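Ribonuclease VapC (Haemophilus influenzae, PDB 6NKL) probably acts as the toxin of a toxin-antitoxin pair, a magnesium-dependent ribonuclease of the PIN-domain family that cleaves RNA. Local coordinates at residues A103-N117 with F121-T133. Sequence-based numbering, arbitrary orientation.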
ATOM      1  N   ALA B 103       7.211   5.390  -2.854  1.00 23.89           N
ATOM      2  CA  ALA B 103       7.423   6.571  -3.689  1.00 27.19           C
ATOM      3  C   ALA B 103       6.174   7.441  -3.729  1.00 29.66           C
ATOM      4  O   ALA B 103       6.244   8.670  -3.576  1.00 27.90           O
ATOM      5  CB  ALA B 103       7.841   6.147  -5.101  1.00 26.85           C
ATOM      6  N   CYS B 104       5.011   6.818  -3.934  1.00 28.54           N
ATOM      7  CA  CYS B 104       3.780   7.589  -4.006  1.00 29.67           C
ATOM      8  C   CYS B 104       3.452   8.214  -2.659  1.00 31.56           C
ATOM      9  O   CYS B 104       2.870   9.301  -2.608  1.00 29.92           O
ATOM     10  CB  CYS B 104       2.625   6.697  -4.479  1.00 27.45           C
ATOM     11  SG  CYS B 104       2.879   6.172  -6.185  1.00 31.46           S
ATOM     12  N   HIS B 105       3.786   7.534  -1.558  1.00 27.48           N
ATOM     13  CA  HIS B 105       3.637   8.166  -0.252  1.00 27.30           C
ATOM     14  C   HIS B 105       4.445   9.456  -0.176  1.00 26.22           C
ATOM     15  O   HIS B 105       3.923  10.514   0.200  1.00 28.09           O
ATOM     16  CB  HIS B 105       4.066   7.226   0.837  1.00 24.43           C
ATOM     17  CG  HIS B 105       3.416   7.503   2.151  1.00 31.37           C
ATOM     18  ND1 HIS B 105       3.370   6.568   3.167  1.00 26.52           N
ATOM     19  CD2 HIS B 105       2.793   8.608   2.626  1.00 24.78           C
ATOM     20  CE1 HIS B 105       2.710   7.077   4.195  1.00 31.12           C
ATOM     21  NE2 HIS B 105       2.370   8.318   3.902  1.00 29.45           N
ATOM     22  N   ALA B 106       5.723   9.390  -0.541  1.00 24.77           N
ATOM     23  CA  ALA B 106       6.528  10.606  -0.579  1.00 27.13           C
ATOM     24  C   ALA B 106       5.900  11.660  -1.495  1.00 28.72           C
ATOM     25  O   ALA B 106       5.814  12.832  -1.123  1.00 28.27           O
ATOM     26  CB  ALA B 106       7.950  10.281  -1.033  1.00 26.76           C
ATOM     27  N   LEU B 107       5.433  11.264  -2.685  1.00 27.73           N
ATOM     28  CA  LEU B 107       4.757  12.232  -3.557  1.00 29.67           C
ATOM     29  C   LEU B 107       3.579  12.880  -2.846  1.00 31.78           C
ATOM     30  O   LEU B 107       3.372  14.091  -2.933  1.00 28.98           O
ATOM     31  CB  LEU B 107       4.268  11.565  -4.838  1.00 29.16           C
ATOM     32  CG  LEU B 107       5.335  11.203  -5.860  1.00 32.83           C
ATOM     33  CD1 LEU B 107       4.665  10.417  -6.930  1.00 33.73           C
ATOM     34  CD2 LEU B 107       5.973  12.472  -6.454  1.00 37.02           C
ATOM     35  N   SER B 108       2.805  12.091  -2.116  1.00 27.52           N
ATOM     36  CA  SER B 108       1.598  12.606  -1.496  1.00 31.27           C
ATOM     37  C   SER B 108       1.902  13.586  -0.381  1.00 29.82           C
ATOM     38  O   SER B 108       1.023  14.353   0.007  1.00 31.04           O
ATOM     39  CB  SER B 108       0.754  11.464  -0.916  1.00 29.80           C
ATOM     40  OG  SER B 108       1.393  10.940   0.244  1.00 35.65           O
ATOM     41  N   LEU B 109       3.099  13.539   0.178  1.00 28.56           N
ATOM     42  CA  LEU B 109       3.482  14.443   1.246  1.00 32.98           C
ATOM     43  C   LEU B 109       4.371  15.576   0.754  1.00 28.19           C
ATOM     44  O   LEU B 109       4.770  16.415   1.556  1.00 31.47           O
ATOM     45  CB  LEU B 109       4.213  13.666   2.350  1.00 24.84           C
ATOM     46  CG  LEU B 109       3.400  12.611   3.097  1.00 35.39           C
ATOM     47  CD1 LEU B 109       4.303  11.697   3.886  1.00 39.40           C
ATOM     48  CD2 LEU B 109       2.409  13.256   4.025  1.00 41.38           C
ATOM     49  N   ASN B 110       4.690  15.600  -0.536  1.00 29.45           N
ATOM     50  CA  ASN B 110       5.845  16.333  -1.079  1.00 33.63           C
ATOM     51  C   ASN B 110       7.085  16.169  -0.195  1.00 38.25           C
ATOM     52  O   ASN B 110       7.820  17.114   0.102  1.00 34.27           O
ATOM     53  CB  ASN B 110       5.498  17.801  -1.305  1.00 32.99           C
ATOM     54  CG  ASN B 110       6.427  18.472  -2.301  1.00 38.25           C
ATOM     55  OD1 ASN B 110       6.846  17.878  -3.301  1.00 38.64           O
ATOM     56  ND2 ASN B 110       6.778  19.715  -2.012  1.00 35.05           N
ATOM     57  N   ALA B 111       7.349  14.923   0.172  1.00 31.79           N
ATOM     58  CA  ALA B 111       8.550  14.573   0.901  1.00 29.90           C
ATOM     59  C   ALA B 111       9.685  14.270  -0.063  1.00 31.06           C
ATOM     60  O   ALA B 111       9.485  13.984  -1.246  1.00 31.55           O
ATOM     61  CB  ALA B 111       8.306  13.356   1.797  1.00 30.59           C
ATOM     62  N   VAL B 112      10.896  14.350   0.462  1.00 26.66           N
ATOM     63  CA  VAL B 112      12.081  13.880  -0.246  1.00 25.15           C
ATOM     64  C   VAL B 112      12.305  12.437   0.188  1.00 28.15           C
ATOM     65  O   VAL B 112      12.418  12.160   1.381  1.00 31.25           O
ATOM     66  CB  VAL B 112      13.298  14.756   0.085  1.00 29.70           C
ATOM     67  CG1 VAL B 112      14.575  14.176  -0.500  1.00 30.97           C
ATOM     68  CG2 VAL B 112      13.066  16.200  -0.434  1.00 39.86           C
ATOM     69  N   LEU B 113      12.336  11.510  -0.755  1.00 29.02           N
ATOM     70  CA  LEU B 113      12.524  10.105  -0.401  1.00 30.59           C
ATOM     71  C   LEU B 113      14.016   9.791  -0.370  1.00 29.31           C
ATOM     72  O   LEU B 113      14.735  10.073  -1.334  1.00 26.26           O
ATOM     73  CB  LEU B 113      11.796   9.186  -1.383  1.00 31.14           C
ATOM     74  CG  LEU B 113      11.824   7.685  -1.074  1.00 31.84           C
ATOM     75  CD1 LEU B 113      10.966   7.370   0.154  1.00 33.98           C
ATOM     76  CD2 LEU B 113      11.357   6.856  -2.253  1.00 34.59           C
ATOM     77  N   ILE B 114      14.467   9.216   0.747  1.00 26.52           N
ATOM     78  CA  ILE B 114      15.857   8.830   0.964  1.00 24.28           C
ATOM     79  C   ILE B 114      16.002   7.335   0.727  1.00 31.47           C
ATOM     80  O   ILE B 114      15.321   6.530   1.373  1.00 26.63           O
ATOM     81  CB  ILE B 114      16.328   9.164   2.385  1.00 24.54           C
ATOM     82  CG1 ILE B 114      16.133  10.636   2.729  1.00 29.81           C
ATOM     83  CG2 ILE B 114      17.804   8.829   2.505  1.00 33.19           C
ATOM     84  CD1 ILE B 114      16.629  11.580   1.677  1.00 30.47           C
ATOM     85  N   THR B 115      16.930   6.955  -0.145  1.00 24.86           N
ATOM     86  CA  THR B 115      17.004   5.584  -0.603  1.00 33.13           C
ATOM     87  C   THR B 115      18.469   5.136  -0.648  1.00 38.76           C
ATOM     88  O   THR B 115      19.392   5.888  -0.318  1.00 37.05           O
ATOM     89  CB  THR B 115      16.310   5.461  -1.962  1.00 34.25           C
ATOM     90  OG1 THR B 115      16.301   4.100  -2.379  1.00 40.01           O
ATOM     91  CG2 THR B 115      17.044   6.258  -2.952  1.00 39.77           C
ATOM     92  N   HIS B 116      18.666   3.867  -0.992  1.00 39.64           N
ATOM     93  CA  HIS B 116      19.981   3.306  -1.281  1.00 42.45           C
ATOM     94  C   HIS B 116      19.795   2.370  -2.455  1.00 41.04           C
ATOM     95  O   HIS B 116      19.026   1.404  -2.358  1.00 42.39           O
ATOM     96  CB  HIS B 116      20.563   2.532  -0.099  1.00 39.37           C
ATOM     97  CG  HIS B 116      21.776   1.715  -0.447  1.00 48.31           C
ATOM     98  ND1 HIS B 116      22.997   2.286  -0.747  1.00 55.04           N
ATOM     99  CD2 HIS B 116      21.952   0.378  -0.558  1.00 45.67           C
ATOM    100  CE1 HIS B 116      23.875   1.335  -1.013  1.00 56.28           C
ATOM    101  NE2 HIS B 116      23.269   0.167  -0.896  1.00 56.44           N
ATOM    102  N   ASN B 117      20.442   2.683  -3.564  1.00 46.66           N
ATOM    103  CA  ASN B 117      20.554   1.749  -4.675  1.00 46.23           C
ATOM    104  C   ASN B 117      19.182   1.336  -5.224  1.00 54.20           C
ATOM    105  O   ASN B 117      18.889   0.154  -5.426  1.00 60.78           O
ATOM    106  CB  ASN B 117      21.371   0.537  -4.229  1.00 54.32           C
ATOM    107  CG  ASN B 117      22.028  -0.183  -5.381  1.00 68.86           C
ATOM    108  OD1 ASN B 117      22.063   0.319  -6.514  1.00 69.68           O
ATOM    109  ND2 ASN B 117      22.562  -1.371  -5.100  1.00 77.63           N
ATOM    110  N   PHE B 121      13.798   4.594  -9.280  1.00 35.56           N
ATOM    111  CA  PHE B 121      12.945   5.719  -8.901  1.00 34.37           C
ATOM    112  C   PHE B 121      13.061   6.885  -9.862  1.00 30.77           C
ATOM    113  O   PHE B 121      12.177   7.754  -9.877  1.00 35.47           O
ATOM    114  CB  PHE B 121      13.275   6.197  -7.475  1.00 37.73           C
ATOM    115  CG  PHE B 121      12.673   5.336  -6.369  1.00 33.15           C
ATOM    116  CD1 PHE B 121      11.390   4.788  -6.489  1.00 38.70           C
ATOM    117  CD2 PHE B 121      13.384   5.100  -5.215  1.00 33.07           C
ATOM    118  CE1 PHE B 121      10.850   4.012  -5.460  1.00 34.54           C
ATOM    119  CE2 PHE B 121      12.851   4.347  -4.189  1.00 34.81           C
ATOM    120  CZ  PHE B 121      11.582   3.804  -4.312  1.00 41.19           C
ATOM    121  N   GLN B 122      14.114   6.935 -10.681  1.00 35.38           N
ATOM    122  CA  GLN B 122      14.205   8.026 -11.653  1.00 39.11           C
ATOM    123  C   GLN B 122      13.072   7.987 -12.672  1.00 34.15           C
ATOM    124  O   GLN B 122      12.794   9.017 -13.293  1.00 35.76           O
ATOM    125  CB  GLN B 122      15.550   7.993 -12.392  1.00 41.44           C
ATOM    126  CG  GLN B 122      15.740   6.791 -13.274  1.00 48.34           C
ATOM    127  CD  GLN B 122      17.176   6.595 -13.751  1.00 58.78           C
ATOM    128  OE1 GLN B 122      18.083   7.353 -13.387  1.00 60.30           O
ATOM    129  NE2 GLN B 122      17.387   5.558 -14.562  1.00 56.90           N
ATOM    130  N   ARG B 123      12.401   6.836 -12.847  1.00 31.36           N
ATOM    131  CA  ARG B 123      11.263   6.754 -13.773  1.00 39.91           C
ATOM    132  C   ARG B 123      10.036   7.498 -13.253  1.00 40.48           C
ATOM    133  O   ARG B 123       9.123   7.819 -14.030  1.00 30.93           O
ATOM    134  CB  ARG B 123      10.890   5.293 -14.027  1.00 36.05           C
ATOM    135  CG  ARG B 123      12.062   4.442 -14.488  1.00 32.39           C
ATOM    136  CD  ARG B 123      11.727   2.979 -14.467  1.00 39.58           C
ATOM    137  NE  ARG B 123      12.752   2.157 -15.113  1.00 45.04           N
ATOM    138  CZ  ARG B 123      12.674   1.697 -16.370  1.00 41.30           C
ATOM    139  NH1 ARG B 123      11.620   1.965 -17.117  1.00 37.10           N
ATOM    140  NH2 ARG B 123      13.644   0.937 -16.871  1.00 40.09           N
ATOM    141  N   ILE B 124       9.987   7.769 -11.952  1.00 34.59           N
ATOM    142  CA  ILE B 124       8.912   8.562 -11.373  1.00 28.18           C
ATOM    143  C   ILE B 124       9.424  10.001 -11.374  1.00 36.33           C
ATOM    144  O   ILE B 124      10.049  10.487 -10.422  1.00 34.47           O
ATOM    145  CB  ILE B 124       8.529   8.069  -9.990  1.00 34.93           C
ATOM    146  CG1 ILE B 124       8.241   6.568 -10.030  1.00 37.63           C
ATOM    147  CG2 ILE B 124       7.322   8.782  -9.514  1.00 26.92           C
ATOM    148  CD1 ILE B 124       8.082   5.978  -8.651  1.00 37.39           C
ATOM    149  N   THR B 125       9.130  10.702 -12.459  1.00 37.13           N
ATOM    150  CA  THR B 125       9.873  11.913 -12.780  1.00 37.58           C
ATOM    151  C   THR B 125       9.554  13.076 -11.864  1.00 33.90           C
ATOM    152  O   THR B 125      10.356  14.015 -11.802  1.00 39.13           O
ATOM    153  CB  THR B 125       9.589  12.290 -14.225  1.00 41.24           C
ATOM    154  OG1 THR B 125       8.181  12.480 -14.388  1.00 39.58           O
ATOM    155  CG2 THR B 125      10.033  11.162 -15.161  1.00 36.89           C
ATOM    156  N   ASP B 126       8.425  13.054 -11.149  1.00 30.59           N
ATOM    157  CA  ASP B 126       8.133  14.106 -10.177  1.00 40.66           C
ATOM    158  C   ASP B 126       8.493  13.732  -8.735  1.00 39.18           C
ATOM    159  O   ASP B 126       8.188  14.492  -7.805  1.00 36.22           O
ATOM    160  CB  ASP B 126       6.666  14.537 -10.274  1.00 42.49           C
ATOM    161  CG  ASP B 126       5.690  13.477  -9.851  1.00 49.76           C
ATOM    162  OD1 ASP B 126       4.593  13.870  -9.355  1.00 55.92           O
ATOM    163  OD2 ASP B 126       5.984  12.274 -10.033  1.00 46.69           O
ATOM    164  N   LEU B 127       9.168  12.608  -8.533  1.00 37.88           N
ATOM    165  CA  LEU B 127       9.605  12.212  -7.204  1.00 34.04           C
ATOM    166  C   LEU B 127      10.875  12.955  -6.842  1.00 30.44           C
ATOM    167  O   LEU B 127      11.842  12.941  -7.605  1.00 32.48           O
ATOM    168  CB  LEU B 127       9.852  10.704  -7.161  1.00 27.18           C
ATOM    169  CG  LEU B 127      10.444  10.157  -5.876  1.00 26.99           C
ATOM    170  CD1 LEU B 127       9.493  10.425  -4.752  1.00 29.71           C
ATOM    171  CD2 LEU B 127      10.688   8.680  -6.037  1.00 31.49           C
ATOM    172  N   GLN B 128      10.885  13.569  -5.673  1.00 32.85           N
ATOM    173  CA  GLN B 128      12.114  14.113  -5.110  1.00 30.87           C
ATOM    174  C   GLN B 128      12.781  13.027  -4.264  1.00 31.24           C
ATOM    175  O   GLN B 128      12.178  12.512  -3.318  1.00 29.55           O
ATOM    176  CB  GLN B 128      11.797  15.351  -4.274  1.00 33.25           C
ATOM    177  CG  GLN B 128      11.052  16.447  -5.057  1.00 32.72           C
ATOM    178  CD  GLN B 128      10.885  17.694  -4.230  1.00 41.58           C
ATOM    179  OE1 GLN B 128      11.867  18.311  -3.818  1.00 37.92           O
ATOM    180  NE2 GLN B 128       9.637  18.071  -3.967  1.00 46.11           N
ATOM    181  N   TRP B 129      14.009  12.657  -4.612  1.00 24.19           N
ATOM    182  CA  TRP B 129      14.693  11.648  -3.833  1.00 29.75           C
ATOM    183  C   TRP B 129      16.199  11.855  -3.884  1.00 37.09           C
ATOM    184  O   TRP B 129      16.740  12.596  -4.719  1.00 35.76           O
ATOM    185  CB  TRP B 129      14.328  10.241  -4.305  1.00 30.10           C
ATOM    186  CG  TRP B 129      14.727  10.013  -5.701  1.00 31.96           C
ATOM    187  CD1 TRP B 129      14.121  10.497  -6.811  1.00 35.76           C
ATOM    188  CD2 TRP B 129      15.854   9.267  -6.142  1.00 36.08           C
ATOM    189  NE1 TRP B 129      14.791  10.082  -7.928  1.00 36.62           N
ATOM    190  CE2 TRP B 129      15.857   9.316  -7.548  1.00 38.94           C
ATOM    191  CE3 TRP B 129      16.845   8.532  -5.485  1.00 39.32           C
ATOM    192  CZ2 TRP B 129      16.831   8.677  -8.315  1.00 38.90           C
ATOM    193  CZ3 TRP B 129      17.814   7.900  -6.239  1.00 41.98           C
ATOM    194  CH2 TRP B 129      17.796   7.971  -7.644  1.00 41.85           C
ATOM    195  N   GLN B 130      16.856  11.191  -2.942  1.00 26.74           N
ATOM    196  CA  GLN B 130      18.281  11.293  -2.714  1.00 31.79           C
ATOM    197  C   GLN B 130      18.755   9.958  -2.176  1.00 32.95           C
ATOM    198  O   GLN B 130      18.039   9.301  -1.417  1.00 30.92           O
ATOM    199  CB  GLN B 130      18.635  12.388  -1.713  1.00 26.43           C
ATOM    200  CG  GLN B 130      18.192  13.781  -2.205  1.00 35.90           C
ATOM    201  CD  GLN B 130      18.349  14.875  -1.159  1.00 34.38           C
ATOM    202  OE1 GLN B 130      19.038  14.703  -0.155  1.00 36.63           O
ATOM    203  NE2 GLN B 130      17.677  16.004  -1.386  1.00 44.54           N
ATOM    204  N   ASP B 131      19.966   9.579  -2.571  1.00 35.75           N
ATOM    205  CA  ASP B 131      20.667   8.407  -2.044  1.00 36.45           C
ATOM    206  C   ASP B 131      21.681   8.961  -1.052  1.00 34.95           C
ATOM    207  O   ASP B 131      22.685   9.550  -1.444  1.00 34.93           O
ATOM    208  CB  ASP B 131      21.321   7.608  -3.174  1.00 37.68           C
ATOM    209  CG  ASP B 131      22.025   6.346  -2.684  1.00 40.94           C
ATOM    210  OD1 ASP B 131      22.561   6.398  -1.554  1.00 34.79           O
ATOM    211  OD2 ASP B 131      22.044   5.316  -3.418  1.00 33.89           O
ATOM    212  N   TRP B 132      21.390   8.833   0.232  1.00 39.24           N
ATOM    213  CA  TRP B 132      22.270   9.391   1.245  1.00 39.11           C
ATOM    214  C   TRP B 132      23.486   8.522   1.508  1.00 41.42           C
ATOM    215  O   TRP B 132      24.233   8.828   2.436  1.00 44.75           O
ATOM    216  CB  TRP B 132      21.513   9.621   2.555  1.00 38.04           C
ATOM    217  CG  TRP B 132      20.785  10.914   2.622  1.00 31.86           C
ATOM    218  CD1 TRP B 132      20.634  11.811   1.622  1.00 32.86           C
ATOM    219  CD2 TRP B 132      20.096  11.452   3.752  1.00 28.73           C
ATOM    220  NE1 TRP B 132      19.901  12.895   2.048  1.00 35.79           N
ATOM    221  CE2 TRP B 132      19.564  12.700   3.360  1.00 38.66           C
ATOM    222  CE3 TRP B 132      19.909  11.022   5.070  1.00 33.88           C
ATOM    223  CZ2 TRP B 132      18.844  13.505   4.228  1.00 36.55           C
ATOM    224  CZ3 TRP B 132      19.206  11.817   5.924  1.00 35.24           C
ATOM    225  CH2 TRP B 132      18.661  13.042   5.498  1.00 38.83           C
ATOM    226  N   THR B 133      23.705   7.460   0.732  1.00 40.25           N
ATOM    227  CA  THR B 133      24.935   6.684   0.853  1.00 43.35           C
ATOM    228  C   THR B 133      26.007   7.155  -0.132  1.00 40.72           C
ATOM    229  O   THR B 133      27.187   6.977   0.137  1.00 55.78           O
ATOM    230  CB  THR B 133      24.669   5.174   0.651  1.00 43.43           C
ATOM    231  OG1 THR B 133      24.317   4.904  -0.699  1.00 40.23           O
ATOM    232  CG2 THR B 133      23.562   4.636   1.563  1.00 39.56           C
TER
HETATM  233  O   HOH W   1       6.852  15.856  -4.923  1.00 36.31           O
HETATM  234  O   HOH W   2       8.761  13.740  -3.728  1.00 36.10           O
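Leu113 pairs with Trp129, and Ile114 with Gln130, between parallel strands 112-115 and 128-131. Leu113 N donates to Gln128 O (2.8 Å), Gln130 N to Leu113 O, and Thr115 N to Gln130 O. The tight part lies on the face of Leu113 and Trp129. With chi1 at -176°, Leu113 CG swings away from the backbone N, and CD2 is carried over one face of the Phe121 ring, 3.9 Å from its centroid, a CH-pi contact. Ala103 CB touches Ile124 CD1 at 3.6 Å and also meets Phe121 and Leu127. On the other face, Ile114 CD1 lies over the five-membered ring of Trp132. Gln130 OE1 accepts from Trp132 NE1 at the ring edge, which helps fix that ring. Further along, Asn117 N donates to Asp131 OD2 (3.1 Å) from above the carboxylate plane. His116 ND1 donates to Thr133 OG1 (2.9 Å) in the ring plane. The loose side is at exposed Asn110 and Gln128, where Gln128 NE2 makes only a weak, bent hydrogen bond (116°) to Asn110 OD1, which also binds a water. Thr115 OG1 is hydrogen-bonded to Asp6 OD2, a predicted magnesium ligand. Helix 97-109 leads into strand 112-115, which lies between strand 2-5 and strand 128-131, outermost in this chain's parallel PIN-domain sheet.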